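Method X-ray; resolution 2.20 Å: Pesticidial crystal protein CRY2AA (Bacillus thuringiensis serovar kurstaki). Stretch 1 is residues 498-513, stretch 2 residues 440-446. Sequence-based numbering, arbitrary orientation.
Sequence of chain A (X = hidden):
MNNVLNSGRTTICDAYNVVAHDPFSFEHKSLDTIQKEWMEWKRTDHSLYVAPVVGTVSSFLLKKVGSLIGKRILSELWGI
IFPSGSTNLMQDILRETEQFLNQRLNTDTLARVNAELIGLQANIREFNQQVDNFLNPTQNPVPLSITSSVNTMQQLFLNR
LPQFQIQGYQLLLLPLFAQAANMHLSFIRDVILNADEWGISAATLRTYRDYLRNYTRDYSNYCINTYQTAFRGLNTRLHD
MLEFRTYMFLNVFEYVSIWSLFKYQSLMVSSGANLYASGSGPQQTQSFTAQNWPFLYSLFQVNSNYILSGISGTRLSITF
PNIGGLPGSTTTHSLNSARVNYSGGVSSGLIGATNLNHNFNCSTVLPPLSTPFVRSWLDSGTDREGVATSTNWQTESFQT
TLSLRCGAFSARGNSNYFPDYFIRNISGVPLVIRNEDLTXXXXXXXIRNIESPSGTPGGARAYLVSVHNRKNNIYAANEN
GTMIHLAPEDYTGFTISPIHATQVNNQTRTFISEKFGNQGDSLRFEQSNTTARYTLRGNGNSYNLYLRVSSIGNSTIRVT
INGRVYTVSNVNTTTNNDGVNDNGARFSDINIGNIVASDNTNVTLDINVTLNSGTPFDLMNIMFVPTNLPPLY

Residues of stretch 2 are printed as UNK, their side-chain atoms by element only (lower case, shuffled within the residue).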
# COMPACT_ATOMS: atom_id res chain seq x y z
N PRO A 498 2.79 -12.03 1.05
CA PRO A 498 2.43 -13.27 1.73
C PRO A 498 0.92 -13.40 1.86
O PRO A 498 0.41 -14.49 2.08
CB PRO A 498 3.11 -13.11 3.09
CG PRO A 498 4.36 -12.36 2.73
CD PRO A 498 3.79 -11.29 1.82
N ILE A 499 0.21 -12.29 1.70
CA ILE A 499 -1.24 -12.29 1.81
C ILE A 499 -1.90 -12.93 0.59
O ILE A 499 -2.99 -13.50 0.69
CB ILE A 499 -1.80 -10.85 1.97
CG1 ILE A 499 -1.12 -10.13 3.14
CG2 ILE A 499 -3.32 -10.90 2.15
CD1 ILE A 499 -1.05 -10.94 4.43
N HIS A 500 -1.22 -12.85 -0.55
CA HIS A 500 -1.73 -13.38 -1.81
C HIS A 500 -1.38 -14.84 -2.02
O HIS A 500 -0.78 -15.22 -3.03
CB HIS A 500 -1.19 -12.54 -2.96
CG HIS A 500 -1.59 -11.10 -2.90
ND1 HIS A 500 -0.91 -10.11 -3.58
CD2 HIS A 500 -2.62 -10.49 -2.27
CE1 HIS A 500 -1.51 -8.95 -3.37
NE2 HIS A 500 -2.55 -9.15 -2.58
N ALA A 501 -1.76 -15.67 -1.06
CA ALA A 501 -1.48 -17.09 -1.13
C ALA A 501 -2.54 -17.86 -1.90
O ALA A 501 -3.68 -17.41 -2.05
CB ALA A 501 -1.35 -17.67 0.27
N THR A 502 -2.16 -19.03 -2.39
CA THR A 502 -3.09 -19.90 -3.09
C THR A 502 -3.99 -20.49 -2.01
O THR A 502 -5.21 -20.59 -2.17
CB THR A 502 -2.36 -21.05 -3.80
OG1 THR A 502 -1.52 -20.52 -4.83
CG2 THR A 502 -3.36 -22.03 -4.40
N GLN A 503 -3.36 -20.88 -0.91
CA GLN A 503 -4.07 -21.46 0.23
C GLN A 503 -3.16 -21.52 1.45
O GLN A 503 -1.94 -21.59 1.33
CB GLN A 503 -4.58 -22.87 -0.10
CG GLN A 503 -3.49 -23.88 -0.44
CD GLN A 503 -4.05 -25.30 -0.54
OE1 GLN A 503 -4.60 -25.83 0.43
NE2 GLN A 503 -3.93 -25.90 -1.72
N VAL A 504 -3.77 -21.48 2.63
CA VAL A 504 -3.05 -21.55 3.89
C VAL A 504 -3.84 -22.45 4.84
O VAL A 504 -5.06 -22.35 4.91
CB VAL A 504 -2.94 -20.15 4.56
CG1 VAL A 504 -2.02 -20.22 5.78
CG2 VAL A 504 -2.42 -19.13 3.55
N ASN A 505 -3.15 -23.33 5.56
CA ASN A 505 -3.85 -24.19 6.52
C ASN A 505 -3.77 -23.52 7.89
O ASN A 505 -3.13 -22.48 8.03
CB ASN A 505 -3.23 -25.60 6.55
CG ASN A 505 -1.76 -25.59 6.92
OD1 ASN A 505 -1.12 -26.64 6.92
ND2 ASN A 505 -1.23 -24.43 7.26
N ASN A 506 -4.41 -24.12 8.89
CA ASN A 506 -4.40 -23.53 10.23
C ASN A 506 -4.87 -22.08 10.12
O ASN A 506 -4.33 -21.19 10.77
CB ASN A 506 -2.98 -23.57 10.82
CG ASN A 506 -2.48 -24.98 11.07
OD1 ASN A 506 -1.27 -25.20 11.25
ND2 ASN A 506 -3.39 -25.94 11.10
N GLN A 507 -5.88 -21.84 9.29
CA GLN A 507 -6.38 -20.48 9.09
C GLN A 507 -6.93 -19.81 10.34
O GLN A 507 -6.85 -18.58 10.46
CB GLN A 507 -7.44 -20.46 7.99
CG GLN A 507 -6.88 -20.77 6.61
CD GLN A 507 -7.94 -20.82 5.53
OE1 GLN A 507 -8.15 -19.86 4.78
NE2 GLN A 507 -8.63 -21.95 5.45
N THR A 508 -7.47 -20.59 11.28
CA THR A 508 -8.02 -20.00 12.49
C THR A 508 -6.92 -19.48 13.41
O THR A 508 -7.20 -18.70 14.33
CB THR A 508 -8.86 -21.00 13.29
OG1 THR A 508 -8.02 -22.08 13.73
CG2 THR A 508 -10.00 -21.55 12.43
N ARG A 509 -5.69 -19.91 13.16
CA ARG A 509 -4.55 -19.50 13.97
C ARG A 509 -3.59 -18.63 13.15
O ARG A 509 -2.46 -18.41 13.56
CB ARG A 509 -3.81 -20.72 14.51
CG ARG A 509 -4.68 -21.72 15.29
CD ARG A 509 -4.89 -21.29 16.74
NE ARG A 509 -3.61 -21.13 17.44
CZ ARG A 509 -2.79 -22.12 17.74
NH1 ARG A 509 -3.09 -23.37 17.42
NH2 ARG A 509 -1.64 -21.86 18.36
N THR A 510 -4.05 -18.15 12.00
CA THR A 510 -3.22 -17.31 11.14
C THR A 510 -3.88 -15.95 10.96
O THR A 510 -5.05 -15.86 10.59
CB THR A 510 -3.02 -17.96 9.75
OG1 THR A 510 -2.33 -19.20 9.90
CG2 THR A 510 -2.22 -17.04 8.83
N PHE A 511 -3.12 -14.88 11.22
CA PHE A 511 -3.67 -13.53 11.12
C PHE A 511 -2.86 -12.58 10.27
O PHE A 511 -1.65 -12.72 10.12
CB PHE A 511 -3.81 -12.92 12.52
CG PHE A 511 -4.60 -13.77 13.48
CD1 PHE A 511 -4.02 -14.89 14.07
CD2 PHE A 511 -5.92 -13.46 13.77
CE1 PHE A 511 -4.76 -15.70 14.94
CE2 PHE A 511 -6.67 -14.26 14.64
CZ PHE A 511 -6.08 -15.38 15.22
N ILE A 512 -3.54 -11.59 9.71
CA ILE A 512 -2.88 -10.56 8.92
C ILE A 512 -2.46 -9.53 9.95
O ILE A 512 -3.27 -9.12 10.78
CB ILE A 512 -3.85 -9.95 7.89
CG1 ILE A 512 -4.28 -11.03 6.89
CG2 ILE A 512 -3.18 -8.78 7.17
CD1 ILE A 512 -5.27 -10.56 5.85
N SER A 513 -1.19 -9.14 9.92
CA SER A 513 -0.66 -8.18 10.87
C SER A 513 -0.13 -6.91 10.19
O SER A 513 0.78 -6.96 9.37
CB SER A 513 0.46 -8.84 11.69
OG SER A 513 1.03 -7.94 12.62
N UNK A 440 -12.60 -8.79 18.89
CA UNK A 440 -12.12 -10.04 18.32
C UNK A 440 -11.77 -9.94 16.84
O UNK A 440 -12.60 -10.18 15.97
n UNK A 440 -16.60 -13.47 21.89
c UNK A 440 -14.67 -12.07 20.36
n UNK A 440 -14.92 -11.91 21.79
c UNK A 440 -13.35 -11.40 20.02
n UNK A 440 -15.96 -12.35 23.78
c UNK A 440 -15.83 -12.57 22.48
c UNK A 440 -13.16 -11.14 18.55
N UNK A 441 -10.51 -9.59 16.54
CA UNK A 441 -10.04 -9.46 15.15
C UNK A 441 -10.25 -10.77 14.40
O UNK A 441 -10.13 -11.84 14.98
c UNK A 441 -9.44 -9.20 17.47
c UNK A 441 -8.57 -9.12 15.32
c UNK A 441 -8.57 -8.33 16.59
N UNK A 442 -10.55 -10.67 13.11
CA UNK A 442 -10.75 -11.88 12.31
C UNK A 442 -9.43 -12.52 11.93
O UNK A 442 -8.40 -11.84 11.86
c UNK A 442 -13.30 -10.24 12.18
c UNK A 442 -13.02 -11.30 11.14
c UNK A 442 -13.54 -10.86 9.78
c UNK A 442 -11.52 -11.55 11.03
N UNK A 443 -9.45 -13.83 11.69
CA UNK A 443 -8.24 -14.52 11.28
C UNK A 443 -8.22 -14.51 9.76
O UNK A 443 -9.14 -13.98 9.13
n UNK A 443 -11.07 -18.13 11.08
c UNK A 443 -10.43 -18.10 9.92
c UNK A 443 -8.20 -15.96 11.83
c UNK A 443 -9.31 -16.84 11.34
c UNK A 443 -10.39 -17.35 11.98
n UNK A 443 -9.36 -17.33 10.05
N UNK A 444 -7.18 -15.09 9.16
CA UNK A 444 -7.05 -15.13 7.71
C UNK A 444 -8.31 -15.68 7.04
O UNK A 444 -8.75 -16.79 7.33
c UNK A 444 -5.45 -15.87 5.86
c UNK A 444 -4.39 -14.64 4.04
c UNK A 444 -5.42 -16.78 3.61
c UNK A 444 -4.75 -14.75 5.39
c UNK A 444 -5.84 -15.98 7.32
c UNK A 444 -5.78 -16.88 4.96
o UNK A 444 -4.36 -15.58 1.84
c UNK A 444 -4.73 -15.66 3.16
N UNK A 445 -8.88 -14.88 6.13
CA UNK A 445 -10.08 -15.25 5.40
C UNK A 445 -11.21 -15.79 6.26
O UNK A 445 -11.99 -16.63 5.82
o UNK A 445 -8.62 -16.38 2.20
c UNK A 445 -9.75 -16.29 4.32
c UNK A 445 -8.99 -15.68 3.15
n UNK A 445 -8.77 -14.38 3.21
N UNK A 446 -11.32 -15.30 7.49
CA UNK A 446 -12.40 -15.75 8.34
C UNK A 446 -13.71 -15.20 7.82
O UNK A 446 -13.80 -14.02 7.50
n UNK A 446 -13.95 -16.12 12.90
o UNK A 446 -12.27 -14.66 12.57
c UNK A 446 -13.17 -15.37 12.12
c UNK A 446 -12.21 -15.29 9.78
c UNK A 446 -13.46 -15.43 10.64
O HOH W 1 -6.64 -11.61 9.81

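Position 440 carries seven side-chain atoms: three carbons in a row, a nitrogen, then a carbon bearing two more nitrogens. That guanidinium tail extends well clear of stretch 1 and touches nothing on it. The residue is Arg 440, and the contact begins after it.

At position 441 three carbons close a ring onto the backbone nitrogen, which can only be proline. Pro 441 points its CA-to-CB bond toward stretch 1, yet its nearest contact is through the backbone, its O lying 4.2 Å from Phe 511 CE2, at the edge of that ring.

Position 442 has four carbons, forked at the second; the CA-to-CB bond points away from stretch 1, and the side chain comes no nearer than 6.5 Å. A fork one carbon beyond CB means leucine rather than isoleucine. Leu 442 also contributes through its backbone: its O sits 3.5 Å from Phe 511 CD2, again near the plane of the ring, and accepts a hydrogen bond from water 1 at 2.7 Å. The same water accepts from Ile 512 N, 3.1 Å from the water O, so one solvent molecule bridges the two backbones.

Position 443 shows one carbon followed by a five-membered ring of three carbons and two nitrogens, packed against Thr 508 and Phe 511. This imidazole identifies His 443. Thr 508 CA stands over its face, 3.6 Å from the ring centroid and 12° off the normal. In turn, His 443 CB lies over the face of Phe 511, 4.1 Å from that centroid, so the histidine is held at both its ring and its CB. ND1 comes within 2.8 Å of Gln 507 O, but the angle is poor and no hydrogen bond results; ND1 donates instead to the backbone O of position 444, also at 2.8 Å, within its own stretch.

At position 444 one carbon leads to a six-carbon ring bearing one oxygen, and the CA-to-CB bond points toward stretch 1. The ring packs among Ile 499, Val 504 and Ile 512, and its oxygen lies 2.7 Å from Ile 499 O. This is Tyr 444, with the largest covered area of either stretch. Its CE2 lies 3.8 Å from Val 504 CG2, and its CD1 4.0 Å from Ile 512 CG1. At the far end, OH donates to Ile 499 O, which lets a buried phenol keep its polar tip satisfied.

Position 445 has two side-chain carbons, the second carrying one oxygen and one nitrogen; its CB lies 3.9 Å from Gln 507 OE1, a minor touch. This short amide is Asn 445.

Position 446 has three carbons, the third bearing one oxygen and one nitrogen, and makes no contact with stretch 1. Gln 446 works locally: OE1 accepts from His 443 N at 3.1 Å, while its own N donates to His 443 O at 3.0 Å.

The contact turns on one deeply inserted aromatic, hydrogen-bonded at two points. Tyr 444 N donates to Thr 510 O at 2.7 Å and a straight 165°, OH reaches Ile 499 O, and aliphatic side chains line the ring between. Beside it, Thr 508, His 443 and Phe 511 pack in sequence.

Stretch 2 440-446: RPLHYNQ
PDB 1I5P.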